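Local coordinates for protein GH26C (Muricauda sp. MAR_2010_75, PDB 6Q78) that probably hydrolyses internal beta-1,4-mannosidic linkages of mannans, as an endo-mannanase of glycoside hydrolase family 26, at residues R146-G151 / G212-L217; A182-L187 / I242-Q247; Q315-V320 / N363-G368. All coordinates share one frame; numbering follows the deposited sequence.

From the N terminus, the chain first leaves helix 132-150 at 146-151, runs through strand 153-157 and helices 176-186 and 193-208, and returns at 212-217, where contact 1 closes a loop just ahead of strand 220-223. Contact 2 opens inside that loop at 182-187 and closes after it at 242-247, so the two cross, although their nearest atoms lie about 24 Å apart. Contact 3 follows in series: helix 306-327 meets 363-368, closing a loop that holds strand 330-336 and helix 351-361. Together they tie outer helices of the TIM barrel to each other and to segments leading into its parallel strands.

Contact 1 of 3, residues R146-G151 / G212-L217; sequences RAFDMG and GSNGAL
The type I beta turn from Gly212 to Gly215 is gripped by Asp149 and Phe148 of the last turn of helix 132-150. The carboxylate of Asp149 uses both oxygens on Ser213. Asp149 OD1 accepts from Ser213 N at 2.8 Å, nearly straight (168°) and on its syn side, while Ser213 OG donates to Asp149 OD2 over 2.6 Å from above the carboxylate plane. A water joins in, donating to Asp149 OD1 and accepting from Asn214 N, so the acid serves two successive turn amides, one directly and one through solvent. An aspartate suits the place because it is short and offers two acceptors.

Beside these bonds, Phe148 sets CG anti to its backbone N (chi1 178°), and its ring packs against the turn. Phe148 CD2 lies 3.8 Å from Gly212 CA; glycine fits here because a CB would clash with Phe148 CE2. Asn214 OD1 meets Phe148 CE2 at the ring edge, in plane, at 3.5 Å; the same oxygen, Asn214 OD1, accepts from Ala216 N at 2.9 Å. On the helix side, Gly151, with positive phi, follows the helix in a Schellman motif; on the loop side, the Asn214 OD1 bond to Ala216 N makes an Asx turn.

Contact 2 of 3, residues A182-L187 / I242-Q247; sequences ALKSIL and IEEYIQ
Leu187 and Glu244 each set CG anti to the carbonyl carbon (chi1 -64° and -77°), which places each CG beside its backbone N; from there Leu187 CD1 meets the Glu244 stem. Helix 176-186, an additional helix in the connection between strands 153-157 and 220-223, packs here on the start of helix 242-259 of the TIM barrel. The axes of 182-186 and 242-247 approach to 10.2 Å, at 52°. Leu187 itself follows directly behind the weakly bonded end of helix 176-186.

Leu187 CD1 presses on the aliphatic stem of Glu244, 3.7 Å from Glu244 CG, the two side chains crossing at about a right angle. Leu187 CD2 sits 3.8 Å from Glu244 O. Leu183 adds its CD2 at 4.0 Å from Glu244 CB, and it also packs on Leu248 one turn further along helix 242-259. A glutamate suits this border position: its methylenes pack against leucines, while its carboxylate ends beside the extended chain of Lys184. Lys184 CG is 3.5 Å from Glu244 OE2. Lys184 NZ stays 4.9 Å from Glu244 OE1, too far for a salt bridge, though the opposite charges may still attract weakly.

Tyr245 points its CB away from helix 176-186, yet Tyr245 CD1 comes 4.4 Å from Leu183 CD1, with the hydroxyl hydrogen-bonded to Phe225 O. Gln247 OE1 lies 3.8 Å from Leu187 CD1.

Contact 3 of 3, residues Q315-V320 / N363-G368; sequences QKLKIV and NDVKIG
Lys318 NZ donates to Asn363 O at 2.9 Å, in the plane of that carbonyl, and makes a second, weak bond to Asp364 O at 3.3 Å. A bend at chi2 (67°) turns Lys318 CD toward the loop, and the extended remainder brings NZ to the carbonyls. Lys318 CE passes 3.8 Å from Asn363 ND2, the two side chains crossing at about a right angle. Both carbonyls come from residues with positive phi, a left-handed helical conformation that asparagine and aspartate tolerate better than most other residues, and a long cationic side chain suits a pair of neighbouring oxygens. The carboxylate of Asp364 is not in contact with the ammonium.

In the TIM barrel, 363-368 leads from helix 351-361 into strand 369-372, and helix 306-327 packs outside the sheet. Beside the polar grip lies an apolar one. Leu317 CD2 meets Val365 CG1 at 3.8 Å, and Leu317 CD1 meets Ile367 CG2 at 4.0 Å, so the leucine fork packs against two beta-branched residues, which carry a gamma methyl close to the backbone. Val365 CG2 lies over the helix backbone, 4.0 Å from Lys318 CA.

Leu360 of helix 351-361 touches both Leu317 and Ile367. Farther out, Lys366 N bonds to Ser321 OG and its NZ forms a salt bridge with Glu325, both on helix 306-327, while Gly368 makes backbone bonds to Ile82 and Ala331 of the two flanking strands.

Contact 1 of 3, residues R146-G151 / G212-L217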
loop_
_atom_site.group_PDB
_atom_site.type_symbol
_atom_site.label_atom_id
_atom_site.label_comp_id
_atom_site.label_asym_id
_atom_site.label_seq_id
_atom_site.Cartn_x
_atom_site.Cartn_y
_atom_site.Cartn_z
ATOM N N ARG A 146 0.330 -16.027 6.959
ATOM C CA ARG A 146 -1.053 -16.503 6.849
ATOM C C ARG A 146 -1.691 -15.986 5.565
ATOM O O ARG A 146 -2.322 -16.744 4.799
ATOM C CB ARG A 146 -1.844 -15.991 8.057
ATOM C CG ARG A 146 -3.390 -16.044 7.946
ATOM C CD ARG A 146 -3.998 -15.646 9.290
ATOM N NE ARG A 146 -5.436 -15.452 9.274
ATOM C CZ ARG A 146 -6.114 -14.955 10.301
ATOM N NH1 ARG A 146 -5.466 -14.583 11.402
ATOM N NH2 ARG A 146 -7.434 -14.812 10.223
ATOM N N ALA A 147 -1.522 -14.688 5.296
ATOM C CA ALA A 147 -2.091 -14.117 4.078
ATOM C C ALA A 147 -1.532 -14.808 2.839
ATOM O O ALA A 147 -2.291 -15.199 1.934
ATOM C CB ALA A 147 -1.815 -12.602 4.027
ATOM N N PHE A 148 -0.201 -14.968 2.767
ATOM C CA PHE A 148 0.398 -15.583 1.590
ATOM C C PHE A 148 -0.068 -17.029 1.436
ATOM O O PHE A 148 -0.364 -17.479 0.319
ATOM C CB PHE A 148 1.924 -15.528 1.712
ATOM C CG PHE A 148 2.642 -16.187 0.582
ATOM C CD1 PHE A 148 2.680 -15.587 -0.666
ATOM C CD2 PHE A 148 3.252 -17.412 0.768
ATOM C CE1 PHE A 148 3.349 -16.186 -1.711
ATOM C CE2 PHE A 148 3.931 -18.037 -0.276
ATOM C CZ PHE A 148 3.980 -17.398 -1.520
ATOM N N ASP A 149 -0.133 -17.785 2.548
ATOM C CA ASP A 149 -0.594 -19.179 2.442
ATOM C C ASP A 149 -2.012 -19.265 1.896
ATOM O O ASP A 149 -2.373 -20.273 1.277
ATOM C CB ASP A 149 -0.544 -19.875 3.805
ATOM C CG ASP A 149 0.864 -20.253 4.258
ATOM O OD1 ASP A 149 1.819 -20.142 3.453
ATOM O OD2 ASP A 149 0.991 -20.691 5.447
ATOM N N MET A 150 -2.843 -18.251 2.135
ATOM C CA MET A 150 -4.212 -18.210 1.623
ATOM C C MET A 150 -4.294 -17.589 0.231
ATOM O O MET A 150 -5.390 -17.579 -0.374
ATOM C CB MET A 150 -5.110 -17.442 2.615
ATOM C CG MET A 150 -5.203 -18.182 3.942
ATOM S SD MET A 150 -6.464 -17.498 5.049
ATOM C CE MET A 150 -5.892 -15.838 5.174
ATOM N N GLY A 151 -3.163 -17.093 -0.286
ATOM C CA GLY A 151 -3.101 -16.506 -1.610
ATOM C C GLY A 151 -3.286 -15.009 -1.679
ATOM O O GLY A 151 -3.312 -14.456 -2.789
ATOM N N GLY A 212 6.795 -18.891 2.935
ATOM C CA GLY A 212 5.460 -19.465 3.053
ATOM C C GLY A 212 5.502 -20.955 3.352
ATOM O O GLY A 212 6.553 -21.606 3.359
ATOM N N SER A 213 4.316 -21.501 3.624
ATOM C CA SER A 213 4.232 -22.933 3.887
ATOM C C SER A 213 4.668 -23.755 2.689
ATOM O O SER A 213 5.084 -24.910 2.868
ATOM C CB SER A 213 2.821 -23.327 4.382
ATOM O OG SER A 213 2.540 -22.782 5.645
ATOM N N ASN A 214 4.610 -23.185 1.484
ATOM C CA ASN A 214 5.056 -23.866 0.278
ATOM C C ASN A 214 6.562 -23.781 0.061
ATOM O O ASN A 214 7.061 -24.351 -0.909
ATOM C CB ASN A 214 4.290 -23.347 -0.952
ATOM C CG ASN A 214 4.691 -21.933 -1.363
ATOM O OD1 ASN A 214 5.426 -21.228 -0.653
ATOM N ND2 ASN A 214 4.181 -21.495 -2.505
ATOM N N GLY A 215 7.297 -23.090 0.935
ATOM C CA GLY A 215 8.735 -22.995 0.799
ATOM C C GLY A 215 9.233 -21.828 -0.026
ATOM O O GLY A 215 10.448 -21.625 -0.109
ATOM N N ALA A 216 8.346 -21.038 -0.619
ATOM C CA ALA A 216 8.761 -19.894 -1.413
ATOM C C ALA A 216 8.795 -18.628 -0.550
ATOM O O ALA A 216 8.029 -18.485 0.409
ATOM C CB ALA A 216 7.745 -19.626 -2.531
ATOM N N LEU A 217 9.640 -17.678 -0.948
ATOM C CA LEU A 217 9.596 -16.345 -0.348
ATOM C C LEU A 217 8.294 -15.616 -0.684
ATOM O O LEU A 217 7.801 -15.655 -1.814
ATOM C CB LEU A 217 10.795 -15.498 -0.814
ATOM C CG LEU A 217 12.159 -15.978 -0.305
ATOM C CD1 LEU A 217 13.299 -15.150 -0.902
ATOM C CD2 LEU A 217 12.172 -15.860 1.205
HETATM O O HOH W 1 2.519 -21.079 1.013
#

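Contact 2 of 3, residues A182-L187 / I242-Q247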
loop_
_atom_site.group_PDB
_atom_site.type_symbol
_atom_site.label_atom_id
_atom_site.label_comp_id
_atom_site.label_asym_id
_atom_site.label_seq_id
_atom_site.Cartn_x
_atom_site.Cartn_y
_atom_site.Cartn_z
ATOM N N ALA A 182 15.263 16.117 8.540
ATOM C CA ALA A 182 15.238 14.662 8.634
ATOM C C ALA A 182 15.576 13.995 7.306
ATOM O O ALA A 182 16.423 13.097 7.263
ATOM C CB ALA A 182 13.879 14.209 9.168
ATOM N N LEU A 183 14.892 14.385 6.219
ATOM C CA LEU A 183 15.106 13.695 4.942
ATOM C C LEU A 183 16.498 13.998 4.410
ATOM O O LEU A 183 17.237 13.096 4.009
ATOM C CB LEU A 183 14.031 14.079 3.908
ATOM C CG LEU A 183 14.147 13.275 2.597
ATOM C CD1 LEU A 183 12.776 13.011 1.933
ATOM C CD2 LEU A 183 15.034 13.956 1.602
ATOM N N LYS A 184 16.898 15.264 4.442
ATOM C CA LYS A 184 18.253 15.596 4.017
ATOM C C LYS A 184 19.293 14.758 4.758
ATOM O O LYS A 184 20.308 14.356 4.171
ATOM C CB LYS A 184 18.537 17.099 4.199
ATOM C CG LYS A 184 17.668 18.001 3.308
ATOM C CD LYS A 184 17.649 19.456 3.803
ATOM C CE LYS A 184 16.642 20.282 3.008
ATOM N NZ LYS A 184 16.545 21.666 3.559
ATOM N N SER A 185 19.055 14.473 6.051
ATOM C CA SER A 185 20.056 13.788 6.856
ATOM C C SER A 185 20.216 12.313 6.491
ATOM O O SER A 185 21.192 11.694 6.924
ATOM C CB SER A 185 19.752 13.933 8.354
ATOM O OG SER A 185 18.728 13.007 8.745
ATOM N N ILE A 186 19.269 11.717 5.759
ATOM C CA ILE A 186 19.396 10.300 5.417
ATOM C C ILE A 186 19.940 10.064 4.020
ATOM O O ILE A 186 20.198 8.904 3.655
ATOM C CB ILE A 186 18.118 9.489 5.683
ATOM C CG1 ILE A 186 16.987 9.974 4.784
ATOM C CG2 ILE A 186 17.797 9.492 7.159
ATOM C CD1 ILE A 186 15.742 9.031 4.807
ATOM N N LEU A 187 20.143 11.129 3.240
ATOM C CA LEU A 187 20.722 11.009 1.919
ATOM C C LEU A 187 22.221 10.777 2.068
ATOM O O LEU A 187 22.801 11.040 3.130
ATOM C CB LEU A 187 20.499 12.322 1.172
ATOM C CG LEU A 187 19.034 12.688 0.892
ATOM C CD1 LEU A 187 18.919 14.073 0.252
ATOM C CD2 LEU A 187 18.454 11.630 0.003
ATOM N N ILE A 242 12.477 18.408 -4.924
ATOM C CA ILE A 242 12.176 17.327 -5.858
ATOM C C ILE A 242 13.383 16.421 -6.022
ATOM O O ILE A 242 13.279 15.192 -5.952
ATOM C CB ILE A 242 11.760 17.929 -7.207
ATOM C CG1 ILE A 242 10.370 18.563 -7.074
ATOM C CG2 ILE A 242 11.849 16.861 -8.316
ATOM C CD1 ILE A 242 9.996 19.479 -8.253
ATOM N N GLU A 243 14.553 17.021 -6.243
ATOM C CA GLU A 243 15.758 16.231 -6.465
ATOM C C GLU A 243 16.104 15.392 -5.238
ATOM O O GLU A 243 16.544 14.245 -5.372
ATOM C CB GLU A 243 16.917 17.151 -6.863
ATOM C CG GLU A 243 16.717 17.823 -8.256
ATOM C CD GLU A 243 15.915 19.138 -8.241
ATOM O OE1 GLU A 243 15.824 19.738 -9.329
ATOM O OE2 GLU A 243 15.387 19.589 -7.186
ATOM N N GLU A 244 15.912 15.942 -4.037
ATOM C CA GLU A 244 16.196 15.173 -2.824
ATOM C C GLU A 244 15.244 13.990 -2.682
ATOM O O GLU A 244 15.677 12.888 -2.333
ATOM C CB GLU A 244 16.125 16.073 -1.592
ATOM C CG GLU A 244 17.373 16.985 -1.416
ATOM C CD GLU A 244 17.182 18.139 -0.438
ATOM O OE1 GLU A 244 16.046 18.452 -0.045
ATOM O OE2 GLU A 244 18.209 18.787 -0.077
ATOM N N TYR A 245 13.945 14.198 -2.924
ATOM C CA TYR A 245 13.006 13.084 -2.808
ATOM C C TYR A 245 13.353 11.988 -3.803
ATOM O O TYR A 245 13.374 10.800 -3.453
ATOM C CB TYR A 245 11.569 13.578 -3.016
ATOM C CG TYR A 245 10.566 12.491 -2.791
ATOM C CD1 TYR A 245 10.077 12.236 -1.503
ATOM C CD2 TYR A 245 10.138 11.677 -3.843
ATOM C CE1 TYR A 245 9.186 11.182 -1.280
ATOM C CE2 TYR A 245 9.246 10.634 -3.625
ATOM C CZ TYR A 245 8.763 10.413 -2.345
ATOM O OH TYR A 245 7.870 9.369 -2.156
ATOM N N ILE A 246 13.651 12.372 -5.044
ATOM C CA ILE A 246 13.978 11.395 -6.075
ATOM C C ILE A 246 15.280 10.678 -5.741
ATOM O O ILE A 246 15.396 9.453 -5.916
ATOM C CB ILE A 246 14.031 12.096 -7.444
ATOM C CG1 ILE A 246 12.611 12.485 -7.885
ATOM C CG2 ILE A 246 14.677 11.195 -8.503
ATOM C CD1 ILE A 246 12.620 13.274 -9.202
ATOM N N GLN A 247 16.273 11.419 -5.230
ATOM C CA GLN A 247 17.528 10.788 -4.821
ATOM C C GLN A 247 17.287 9.770 -3.718
ATOM O O GLN A 247 17.886 8.690 -3.712
ATOM C CB GLN A 247 18.507 11.857 -4.335
ATOM C CG GLN A 247 19.863 11.301 -3.946
ATOM C CD GLN A 247 20.795 12.340 -3.321
ATOM O OE1 GLN A 247 20.451 13.517 -3.197
ATOM N NE2 GLN A 247 21.994 11.903 -2.955
#

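Contact 3 of 3, residues Q315-V320 / N363-G368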
loop_
_atom_site.group_PDB
_atom_site.type_symbol
_atom_site.label_atom_id
_atom_site.label_comp_id
_atom_site.label_asym_id
_atom_site.label_seq_id
_atom_site.Cartn_x
_atom_site.Cartn_y
_atom_site.Cartn_z
ATOM N N GLN A 315 -11.316 11.248 -11.770
ATOM C CA GLN A 315 -10.393 11.926 -12.680
ATOM C C GLN A 315 -8.945 11.705 -12.261
ATOM O O GLN A 315 -8.060 11.512 -13.111
ATOM C CB GLN A 315 -10.709 13.427 -12.736
ATOM C CG GLN A 315 -12.012 13.701 -13.481
ATOM C CD GLN A 315 -12.534 15.102 -13.299
ATOM O OE1 GLN A 315 -12.000 15.878 -12.518
ATOM N NE2 GLN A 315 -13.593 15.431 -14.026
ATOM N N LYS A 316 -8.666 11.776 -10.956
ATOM C CA LYS A 316 -7.294 11.587 -10.529
ATOM C C LYS A 316 -6.874 10.133 -10.721
ATOM O O LYS A 316 -5.762 9.859 -11.197
ATOM C CB LYS A 316 -7.160 12.051 -9.083
ATOM C CG LYS A 316 -7.365 13.567 -8.904
ATOM C CD LYS A 316 -7.535 13.880 -7.415
ATOM C CE LYS A 316 -7.919 15.349 -7.198
ATOM N NZ LYS A 316 -8.045 15.558 -5.699
ATOM N N LEU A 317 -7.761 9.178 -10.401
ATOM C CA LEU A 317 -7.404 7.773 -10.602
ATOM C C LEU A 317 -7.216 7.452 -12.079
ATOM O O LEU A 317 -6.409 6.562 -12.414
ATOM C CB LEU A 317 -8.427 6.848 -9.927
ATOM C CG LEU A 317 -7.979 5.398 -9.667
ATOM C CD1 LEU A 317 -6.691 5.351 -8.861
ATOM C CD2 LEU A 317 -9.081 4.629 -8.945
ATOM N N LYS A 318 -7.963 8.146 -12.973
ATOM C CA LYS A 318 -7.809 7.909 -14.405
ATOM C C LYS A 318 -6.441 8.357 -14.882
ATOM O O LYS A 318 -5.846 7.731 -15.779
ATOM C CB LYS A 318 -8.928 8.605 -15.186
ATOM C CG LYS A 318 -8.843 8.387 -16.704
ATOM C CD LYS A 318 -9.105 6.916 -17.065
ATOM C CE LYS A 318 -9.231 6.763 -18.602
ATOM N NZ LYS A 318 -9.241 5.326 -19.010
ATOM N N ILE A 319 -5.925 9.451 -14.304
ATOM C CA ILE A 319 -4.563 9.873 -14.615
ATOM C C ILE A 319 -3.581 8.762 -14.264
ATOM O O ILE A 319 -2.678 8.441 -15.043
ATOM C CB ILE A 319 -4.215 11.151 -13.835
ATOM C CG1 ILE A 319 -4.961 12.370 -14.416
ATOM C CG2 ILE A 319 -2.730 11.370 -13.823
ATOM C CD1 ILE A 319 -4.852 13.590 -13.490
ATOM N N VAL A 320 -3.667 8.249 -13.031
ATOM C CA VAL A 320 -2.801 7.146 -12.622
ATOM C C VAL A 320 -2.974 5.965 -13.562
ATOM O O VAL A 320 -1.994 5.343 -13.995
ATOM C CB VAL A 320 -3.085 6.755 -11.160
ATOM C CG1 VAL A 320 -2.175 5.585 -10.668
ATOM C CG2 VAL A 320 -2.933 7.998 -10.239
ATOM N N ASN A 363 -15.259 5.406 -16.702
ATOM C CA ASN A 363 -14.299 5.870 -17.698
ATOM C C ASN A 363 -13.126 4.904 -17.849
ATOM O O ASN A 363 -11.986 5.319 -18.087
ATOM C CB ASN A 363 -13.822 7.301 -17.405
ATOM C CG ASN A 363 -13.255 8.001 -18.637
ATOM O OD1 ASN A 363 -13.613 7.676 -19.780
ATOM N ND2 ASN A 363 -12.371 8.969 -18.409
ATOM N N ASP A 364 -13.391 3.607 -17.699
ATOM C CA ASP A 364 -12.391 2.574 -18.005
ATOM C C ASP A 364 -11.103 2.701 -17.178
ATOM O O ASP A 364 -10.010 2.433 -17.671
ATOM C CB ASP A 364 -12.091 2.542 -19.507
ATOM C CG ASP A 364 -13.329 2.218 -20.317
ATOM O OD1 ASP A 364 -13.829 1.079 -20.170
ATOM O OD2 ASP A 364 -13.815 3.090 -21.076
ATOM N N VAL A 365 -11.224 3.109 -15.912
ATOM C CA VAL A 365 -10.101 3.000 -14.977
ATOM C C VAL A 365 -9.689 1.532 -14.852
ATOM O O VAL A 365 -10.536 0.629 -14.792
ATOM C CB VAL A 365 -10.509 3.601 -13.614
ATOM C CG1 VAL A 365 -9.510 3.239 -12.491
ATOM C CG2 VAL A 365 -10.665 5.139 -13.702
ATOM N N LYS A 366 -8.376 1.284 -14.839
ATOM C CA LYS A 366 -7.801 -0.051 -14.663
ATOM C C LYS A 366 -6.850 -0.018 -13.474
ATOM O O LYS A 366 -5.782 0.608 -13.541
ATOM C CB LYS A 366 -7.059 -0.500 -15.919
ATOM C CG LYS A 366 -7.950 -0.694 -17.129
ATOM C CD LYS A 366 -7.126 -1.105 -18.344
ATOM C CE LYS A 366 -8.004 -1.187 -19.570
ATOM N NZ LYS A 366 -7.168 -1.386 -20.788
ATOM N N ILE A 367 -7.212 -0.703 -12.379
ATOM C CA ILE A 367 -6.366 -0.753 -11.187
ATOM C C ILE A 367 -6.253 -2.201 -10.737
ATOM O O ILE A 367 -7.196 -2.978 -10.883
ATOM C CB ILE A 367 -6.918 0.104 -10.024
ATOM C CG1 ILE A 367 -8.390 -0.232 -9.757
ATOM C CG2 ILE A 367 -6.706 1.617 -10.271
ATOM C CD1 ILE A 367 -8.838 0.128 -8.329
ATOM N N GLY A 368 -5.100 -2.546 -10.159
ATOM C CA GLY A 368 -4.919 -3.911 -9.687
ATOM C C GLY A 368 -5.544 -4.133 -8.333
ATOM O O GLY A 368 -6.003 -5.243 -8.032
#